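Local coordinates for nitrogen regulatory PII-like protein (Bacillus subtilis subsp. subtilis, PDB 4R25) that helps control nitrogen homeostasis as a PII-family signalling protein and is required for full induction of the nrgAB operon when ammonium is limiting, at the zinc ion site and the interface of chains A and B. Numbering follows the deposited sequence. Chains: chain A/B/C, Nitrogen regulatory PII-like protein.

Contact 1 surrounds the three-fold axis of the trimer, contact 2 joins neighbouring chains further along it, and contact 3 lies well out from it. Contact 1 lies about 11 Å from contact 2 and about 24 Å from contact 3, between the centres of their C-alpha atoms; contacts 2 and 3 are about 26 Å apart. Strand 4-10 supplies A:Lys5 and A:Glu7 to contact 1 and B:Phe4 to contact 2. Strand 51-67 spans contacts 1 and 3: its later part carries B:Lys62 and B:Glu64, and their copies, its start B:Ile53. One strand thus links the axial charges to the outer chain A to B packing.

Contact 1: the zinc ion site. Residues chain A 5, 7, 62, 64; chain B 5, 7, 62, 64; chain C 5, 7, 62, 64. With ZN (zinc ion), chain D; ZN (zinc ion), chain E; ZN (zinc ion), chain F.
In the tight part of this three-fold charged cluster, on the axis of the PII trimer, A:Lys62, B:Lys62 and C:Lys62 converge on water 1, each also holding a glutamate of a neighbouring chain. A:Lys62 runs out extended, CG anti to the backbone N (chi1 -167°), and its NZ meets the O of water 1 at 2.9 Å. The same NZ lies 3.1 Å from the carboxylate OE1 of C:Glu64, tip to tip, approached from above the carboxylate plane. An alanine at A:Lys62 would probably loosen this link between chains A and C and leave water 1 less firmly held. The three zincs share that water, ZN (chain D) at 2.6 Å from its O. A:Glu64, its CG beside the backbone N (chi1 -64°), turns OE2 to ZN (chain D) at 2.3 Å. A:Lys5 NZ is 2.5 Å from ZN (chain D). On the looser side, A:Glu7 OE2 stands 2.6 Å from ZN (chain D), a longer contact that may be only a weak ligand. All three zincs are poorly ordered and may come from crystallisation; ZN (chain D) and ZN (chain E) are modelled 2.9 Å apart. Zinc binding would favour a neutral A:Lys5, whereas its salt bridge, NZ to B:Glu7 OE1 at 3.5 Å, would favour a charged one.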
# COMPACT_ATOMS: atom_id res chain seq x y z
N LYS A 5 8.48 0.35 6.76
CA LYS A 5 7.04 0.37 6.85
C LYS A 5 6.56 -0.96 7.39
O LYS A 5 6.87 -2.02 6.83
CB LYS A 5 6.42 0.64 5.48
CG LYS A 5 4.89 0.68 5.50
CD LYS A 5 4.37 0.36 4.12
CE LYS A 5 3.12 1.15 3.79
NZ LYS A 5 2.77 1.00 2.35
N GLU A 7 3.35 -3.21 7.93
CA GLU A 7 1.99 -3.36 7.45
C GLU A 7 1.30 -4.53 8.15
O GLU A 7 1.65 -5.69 7.92
CB GLU A 7 2.02 -3.59 5.95
CG GLU A 7 0.70 -3.44 5.25
CD GLU A 7 0.89 -3.30 3.75
OE1 GLU A 7 0.63 -4.27 3.00
OE2 GLU A 7 1.33 -2.22 3.31
N LYS A 62 -6.32 -2.90 7.71
CA LYS A 62 -4.93 -2.70 7.29
C LYS A 62 -4.35 -1.54 8.09
O LYS A 62 -4.90 -0.43 8.06
CB LYS A 62 -4.87 -2.41 5.80
CG LYS A 62 -3.48 -2.49 5.17
CD LYS A 62 -3.58 -2.11 3.69
CE LYS A 62 -2.29 -2.38 2.94
NZ LYS A 62 -2.48 -2.03 1.50
N GLU A 64 -0.87 0.68 8.87
CA GLU A 64 0.48 1.03 8.44
C GLU A 64 1.23 1.92 9.44
O GLU A 64 0.73 2.94 9.92
CB GLU A 64 0.43 1.67 7.06
CG GLU A 64 -0.06 0.71 5.99
CD GLU A 64 -0.09 1.34 4.60
OE1 GLU A 64 -0.18 2.58 4.50
OE2 GLU A 64 -0.02 0.58 3.62
N LYS B 5 7.85 4.17 -6.23
CA LYS B 5 6.50 4.51 -5.84
C LYS B 5 6.55 5.66 -4.86
O LYS B 5 7.21 5.59 -3.83
CB LYS B 5 5.80 3.31 -5.20
CG LYS B 5 4.37 3.59 -4.76
CD LYS B 5 3.98 2.62 -3.66
CE LYS B 5 2.53 2.22 -3.76
NZ LYS B 5 2.24 1.09 -2.82
N GLU B 7 4.39 7.74 -2.28
CA GLU B 7 3.18 7.64 -1.49
C GLU B 7 2.97 8.91 -0.65
O GLU B 7 3.72 9.16 0.29
CB GLU B 7 3.27 6.42 -0.59
CG GLU B 7 1.98 5.99 0.05
CD GLU B 7 2.09 4.58 0.60
OE1 GLU B 7 2.19 4.42 1.84
OE2 GLU B 7 2.09 3.64 -0.22
N LYS B 62 -4.72 9.22 0.63
CA LYS B 62 -3.51 8.51 0.23
C LYS B 62 -3.38 8.58 -1.28
O LYS B 62 -4.31 8.16 -2.00
CB LYS B 62 -3.57 7.06 0.70
CG LYS B 62 -2.26 6.29 0.63
CD LYS B 62 -2.51 4.84 1.07
CE LYS B 62 -1.22 4.06 1.24
NZ LYS B 62 -1.54 2.68 1.71
N GLU B 64 -0.95 7.62 -4.58
CA GLU B 64 0.17 6.83 -5.08
C GLU B 64 0.56 7.17 -6.53
O GLU B 64 -0.28 7.24 -7.43
CB GLU B 64 -0.12 5.35 -4.92
CG GLU B 64 -0.25 4.93 -3.46
CD GLU B 64 -0.52 3.45 -3.29
OE1 GLU B 64 -1.06 2.82 -4.23
OE2 GLU B 64 -0.18 2.91 -2.22
N LYS C 5 5.69 -8.79 -2.87
CA LYS C 5 4.32 -8.34 -2.90
C LYS C 5 3.95 -8.01 -4.34
O LYS C 5 4.61 -7.19 -4.98
CB LYS C 5 4.12 -7.12 -2.01
CG LYS C 5 2.69 -6.58 -2.01
CD LYS C 5 2.69 -5.12 -1.62
CE LYS C 5 1.49 -4.75 -0.79
NZ LYS C 5 1.65 -3.38 -0.23
N GLU C 7 1.22 -6.27 -6.60
CA GLU C 7 0.13 -5.31 -6.52
C GLU C 7 -0.51 -5.10 -7.89
O GLU C 7 0.10 -4.53 -8.80
CB GLU C 7 0.67 -3.99 -5.99
CG GLU C 7 -0.36 -3.01 -5.54
CD GLU C 7 0.27 -1.91 -4.69
OE1 GLU C 7 0.44 -0.77 -5.18
OE2 GLU C 7 0.61 -2.20 -3.53
N LYS C 62 -7.77 -2.68 -6.34
CA LYS C 62 -6.38 -2.93 -5.95
C LYS C 62 -6.31 -4.32 -5.31
O LYS C 62 -7.03 -4.59 -4.33
CB LYS C 62 -5.91 -1.87 -4.97
CG LYS C 62 -4.40 -1.83 -4.72
CD LYS C 62 -4.10 -0.76 -3.68
CE LYS C 62 -2.61 -0.50 -3.53
NZ LYS C 62 -2.40 0.59 -2.53
N GLU C 64 -3.73 -7.23 -3.70
CA GLU C 64 -2.41 -7.52 -3.17
C GLU C 64 -2.19 -9.02 -2.87
O GLU C 64 -3.01 -9.68 -2.22
CB GLU C 64 -2.14 -6.66 -1.95
CG GLU C 64 -2.08 -5.18 -2.27
CD GLU C 64 -1.79 -4.32 -1.06
OE1 GLU C 64 -2.07 -4.76 0.08
OE2 GLU C 64 -1.27 -3.21 -1.24
ZN ZN D . 0.73 -0.30 1.59
ZN ZN E . 0.80 1.39 -0.75
ZN ZN F . 0.23 -1.43 -1.02
O HOH W 1 -1.33 0.26 0.14

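Contact 2: the interface of chains A and B. Residues chain A 97-100; chain B 4, 94-97.
The phenol ring of B:Tyr96 meets chain A at two neighbouring carbons: A:Ile98 stands above the level of one face but out past the rim, while the carbonyl O of A:Glu97 lies beyond the CD2-CE2 edge, near the ring's level. That O is 3.6 Å from CD2 of B:Tyr96. A:Ile98 comes alongside, pointing the same way, and puts CG1 3.7 Å from CE2 of B:Tyr96. The tyrosine CG lies beside its own backbone N (chi1 -56°), which carries the ring along A:Ile98. The flat peptide groups carry the polar contact. B:Val95 N gives a nearly straight hydrogen bond (165° at H) to A:Asn100 O, 3.0 Å away and in the carbonyl plane. In return A:Ser99 N donates to B:Val95 O at 2.8 Å, here from above the carbonyl plane and more bent (130° at H). Water 2 extends the pairing, its O 2.8 Å from A:Glu97 O and also joined to B:Glu97 N, although both glutamates are poorly ordered. The A:Ser99 hydroxyl OG packs 3.7 Å from B:Glu97 CG. The antiparallel bridge between A:Asn100 and B:Val95 joins the strand 100-103 of one subunit to the strand 92-97 of the next, tying together the trimer typical of PII proteins.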
# COMPACT_ATOMS: atom_id res chain seq x y z
N GLU A 97 11.36 -2.01 3.25
CA GLU A 97 12.33 -0.92 3.31
C GLU A 97 11.71 0.33 2.71
O GLU A 97 10.95 0.25 1.75
CB GLU A 97 13.60 -1.29 2.54
CG GLU A 97 14.56 -2.19 3.30
CD GLU A 97 15.62 -2.83 2.41
OE1 GLU A 97 15.59 -2.63 1.17
OE2 GLU A 97 16.47 -3.54 2.96
N ILE A 98 12.05 1.50 3.27
CA ILE A 98 11.65 2.77 2.68
C ILE A 98 12.87 3.55 2.22
O ILE A 98 13.78 3.80 3.00
CB ILE A 98 10.90 3.64 3.68
CG1 ILE A 98 9.59 2.98 4.11
CG2 ILE A 98 10.61 5.00 3.08
CD1 ILE A 98 8.79 3.82 5.07
N SER A 99 12.88 3.97 0.96
CA SER A 99 13.99 4.75 0.44
C SER A 99 14.10 6.12 1.09
O SER A 99 15.20 6.65 1.23
CB SER A 99 13.89 4.91 -1.08
OG SER A 99 14.23 3.71 -1.75
N ASN A 100 12.97 6.69 1.50
CA ASN A 100 12.97 8.03 2.07
C ASN A 100 11.61 8.46 2.62
O ASN A 100 10.58 7.93 2.23
CB ASN A 100 13.48 9.06 1.04
CG ASN A 100 13.78 10.43 1.66
OD1 ASN A 100 13.76 10.61 2.87
ND2 ASN A 100 14.07 11.40 0.80
N PHE B 4 10.13 3.94 -9.03
CA PHE B 4 9.78 4.28 -7.66
C PHE B 4 8.29 4.44 -7.45
O PHE B 4 7.56 4.82 -8.37
CB PHE B 4 10.49 5.56 -7.20
CG PHE B 4 11.97 5.43 -7.13
CD1 PHE B 4 12.77 5.78 -8.21
CD2 PHE B 4 12.58 4.94 -5.99
CE1 PHE B 4 14.15 5.65 -8.14
CE2 PHE B 4 13.95 4.81 -5.92
CZ PHE B 4 14.74 5.16 -6.99
N PHE B 94 6.26 9.11 1.35
CA PHE B 94 7.15 7.96 1.44
C PHE B 94 7.59 7.47 0.07
O PHE B 94 6.79 7.40 -0.86
CB PHE B 94 6.48 6.84 2.23
CG PHE B 94 5.86 7.29 3.53
CD1 PHE B 94 6.64 7.45 4.66
CD2 PHE B 94 4.51 7.58 3.60
CE1 PHE B 94 6.08 7.87 5.86
CE2 PHE B 94 3.95 8.00 4.79
CZ PHE B 94 4.73 8.15 5.92
N VAL B 95 8.87 7.15 -0.05
CA VAL B 95 9.42 6.66 -1.30
C VAL B 95 9.86 5.20 -1.18
O VAL B 95 10.50 4.82 -0.19
CB VAL B 95 10.58 7.56 -1.80
CG1 VAL B 95 10.95 7.23 -3.24
CG2 VAL B 95 10.18 9.04 -1.68
N TYR B 96 9.49 4.38 -2.17
CA TYR B 96 9.82 2.97 -2.21
C TYR B 96 10.42 2.56 -3.55
O TYR B 96 10.03 3.07 -4.60
CB TYR B 96 8.57 2.12 -2.05
CG TYR B 96 7.76 2.37 -0.82
CD1 TYR B 96 6.72 3.28 -0.83
CD2 TYR B 96 8.00 1.66 0.36
CE1 TYR B 96 5.96 3.51 0.29
CE2 TYR B 96 7.23 1.88 1.49
CZ TYR B 96 6.21 2.81 1.45
OH TYR B 96 5.44 3.05 2.57
N GLU B 97 11.35 1.61 -3.52
CA GLU B 97 11.84 1.00 -4.74
C GLU B 97 10.81 0.03 -5.28
O GLU B 97 10.11 -0.63 -4.50
CB GLU B 97 13.15 0.24 -4.47
CG GLU B 97 14.39 1.13 -4.41
CD GLU B 97 15.59 0.44 -3.79
OE1 GLU B 97 15.48 -0.73 -3.34
OE2 GLU B 97 16.66 1.08 -3.75
O HOH W 2 12.07 0.11 -0.77

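Contact 3: the interface of chains A and B. Residues chain A 19-20, 22-24, 27; chain B 40, 42, 51-53.
Helix 15-25 of chain A lays its backbone against the extended strands 29-44 and 51-67 of chain B, the arms that carry the T-loop in PII-family proteins. A:Gln20 pairs with the backbone N-H and C=O of B:Ile53 through both ends of its carboxamide. B:Ile53 N donates to OE1 of A:Gln20 at 3.1 Å, in the carbonyl plane and on a lone pair, with 152° at H. NE2 of A:Gln20 answers with a hydrogen bond of 3.1 Å to B:Ile53 O, again on a lone pair, and the acceptor lies close to the amide plane, so the paired bonds fix the rotation of the carboxamide. A bend at chi2 (-59°) brings the flat group round to the strand, sliding past the isoleucine in the opposite direction. B:Ile53 reaches in with CD1, 3.7 Å from A:Gly23 CA, where the absence of a side chain permits close approach to the helix. B:Leu40 lies next to it, its CB 3.4 Å from the carbonyl O of A:Val27 and its CD2 4.0 Å from A:Lys19 CB. A:Lys24 crosses B:Ile53 obliquely, extended beyond CG, and brings its CE 3.7 Å from B:Val51 O. From the other strand, B:Lys42 lays its CE 3.6 Å from A:Lys24 O, near the helix end.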
# COMPACT_ATOMS: atom_id res chain seq x y z
N LYS A 19 -3.19 0.36 19.89
CA LYS A 19 -2.83 1.76 20.01
C LYS A 19 -2.13 2.04 21.34
O LYS A 19 -1.14 2.78 21.37
CB LYS A 19 -4.06 2.65 19.85
CG LYS A 19 -4.76 2.51 18.51
CD LYS A 19 -6.00 3.37 18.45
CE LYS A 19 -6.74 3.21 17.14
NZ LYS A 19 -7.97 4.04 17.13
N GLN A 20 -2.63 1.44 22.42
CA GLN A 20 -1.97 1.58 23.73
C GLN A 20 -0.55 1.05 23.69
O GLN A 20 0.39 1.72 24.12
CB GLN A 20 -2.74 0.85 24.84
CG GLN A 20 -4.09 1.47 25.22
CD GLN A 20 -3.96 2.91 25.71
OE1 GLN A 20 -3.17 3.21 26.60
NE2 GLN A 20 -4.75 3.80 25.12
N LEU A 22 1.45 0.17 21.05
CA LEU A 22 2.33 0.80 20.08
C LEU A 22 2.72 2.18 20.58
O LEU A 22 3.88 2.58 20.48
CB LEU A 22 1.66 0.90 18.70
CG LEU A 22 1.44 -0.44 17.99
CD1 LEU A 22 0.65 -0.23 16.72
CD2 LEU A 22 2.78 -1.11 17.71
N GLY A 23 1.74 2.90 21.11
CA GLY A 23 1.99 4.19 21.74
C GLY A 23 3.10 4.13 22.79
O GLY A 23 3.97 5.00 22.83
N LYS A 24 3.11 3.08 23.61
CA LYS A 24 4.05 3.02 24.73
C LYS A 24 5.48 2.79 24.30
O LYS A 24 6.40 3.24 24.98
CB LYS A 24 3.62 1.97 25.76
CG LYS A 24 2.47 2.47 26.63
CD LYS A 24 1.73 1.34 27.33
CE LYS A 24 0.45 1.90 27.97
NZ LYS A 24 -0.45 0.87 28.54
N VAL A 27 5.65 4.76 19.06
CA VAL A 27 4.91 5.16 17.86
C VAL A 27 3.98 6.33 18.14
O VAL A 27 3.17 6.29 19.07
CB VAL A 27 4.07 4.01 17.28
CG1 VAL A 27 3.34 4.49 16.05
CG2 VAL A 27 4.95 2.81 16.96
N LEU B 40 -0.82 9.35 18.18
CA LEU B 40 -0.65 8.72 19.48
C LEU B 40 0.29 9.55 20.35
O LEU B 40 1.38 9.94 19.92
CB LEU B 40 -0.11 7.29 19.32
CG LEU B 40 -0.88 6.28 18.46
CD1 LEU B 40 -0.23 4.92 18.55
CD2 LEU B 40 -2.33 6.17 18.88
N LYS B 42 1.85 9.93 24.55
CA LYS B 42 2.00 9.52 25.93
C LYS B 42 1.41 10.56 26.86
O LYS B 42 1.77 11.73 26.82
CB LYS B 42 3.48 9.34 26.27
CG LYS B 42 4.11 8.13 25.61
CD LYS B 42 5.62 8.13 25.80
CE LYS B 42 6.25 6.87 25.22
NZ LYS B 42 7.74 6.96 25.18
N VAL B 51 1.93 5.08 32.26
CA VAL B 51 1.69 5.71 30.98
C VAL B 51 0.30 5.31 30.49
O VAL B 51 -0.20 4.23 30.78
CB VAL B 51 2.77 5.39 29.94
CG1 VAL B 51 2.46 6.09 28.63
CG2 VAL B 51 4.13 5.85 30.45
N LYS B 52 -0.31 6.23 29.75
CA LYS B 52 -1.62 6.03 29.17
C LYS B 52 -1.53 6.71 27.81
O LYS B 52 -0.84 7.73 27.69
CB LYS B 52 -2.66 6.72 30.05
CG LYS B 52 -3.92 7.16 29.34
CD LYS B 52 -4.18 8.68 29.50
CE LYS B 52 -4.67 9.08 30.90
NZ LYS B 52 -5.59 10.27 30.89
N ILE B 53 -2.15 6.14 26.78
CA ILE B 53 -2.01 6.71 25.44
C ILE B 53 -3.28 7.39 24.99
O ILE B 53 -4.37 6.84 25.10
CB ILE B 53 -1.60 5.64 24.41
CG1 ILE B 53 -0.30 4.95 24.83
CG2 ILE B 53 -1.46 6.25 23.02
CD1 ILE B 53 0.90 5.85 24.86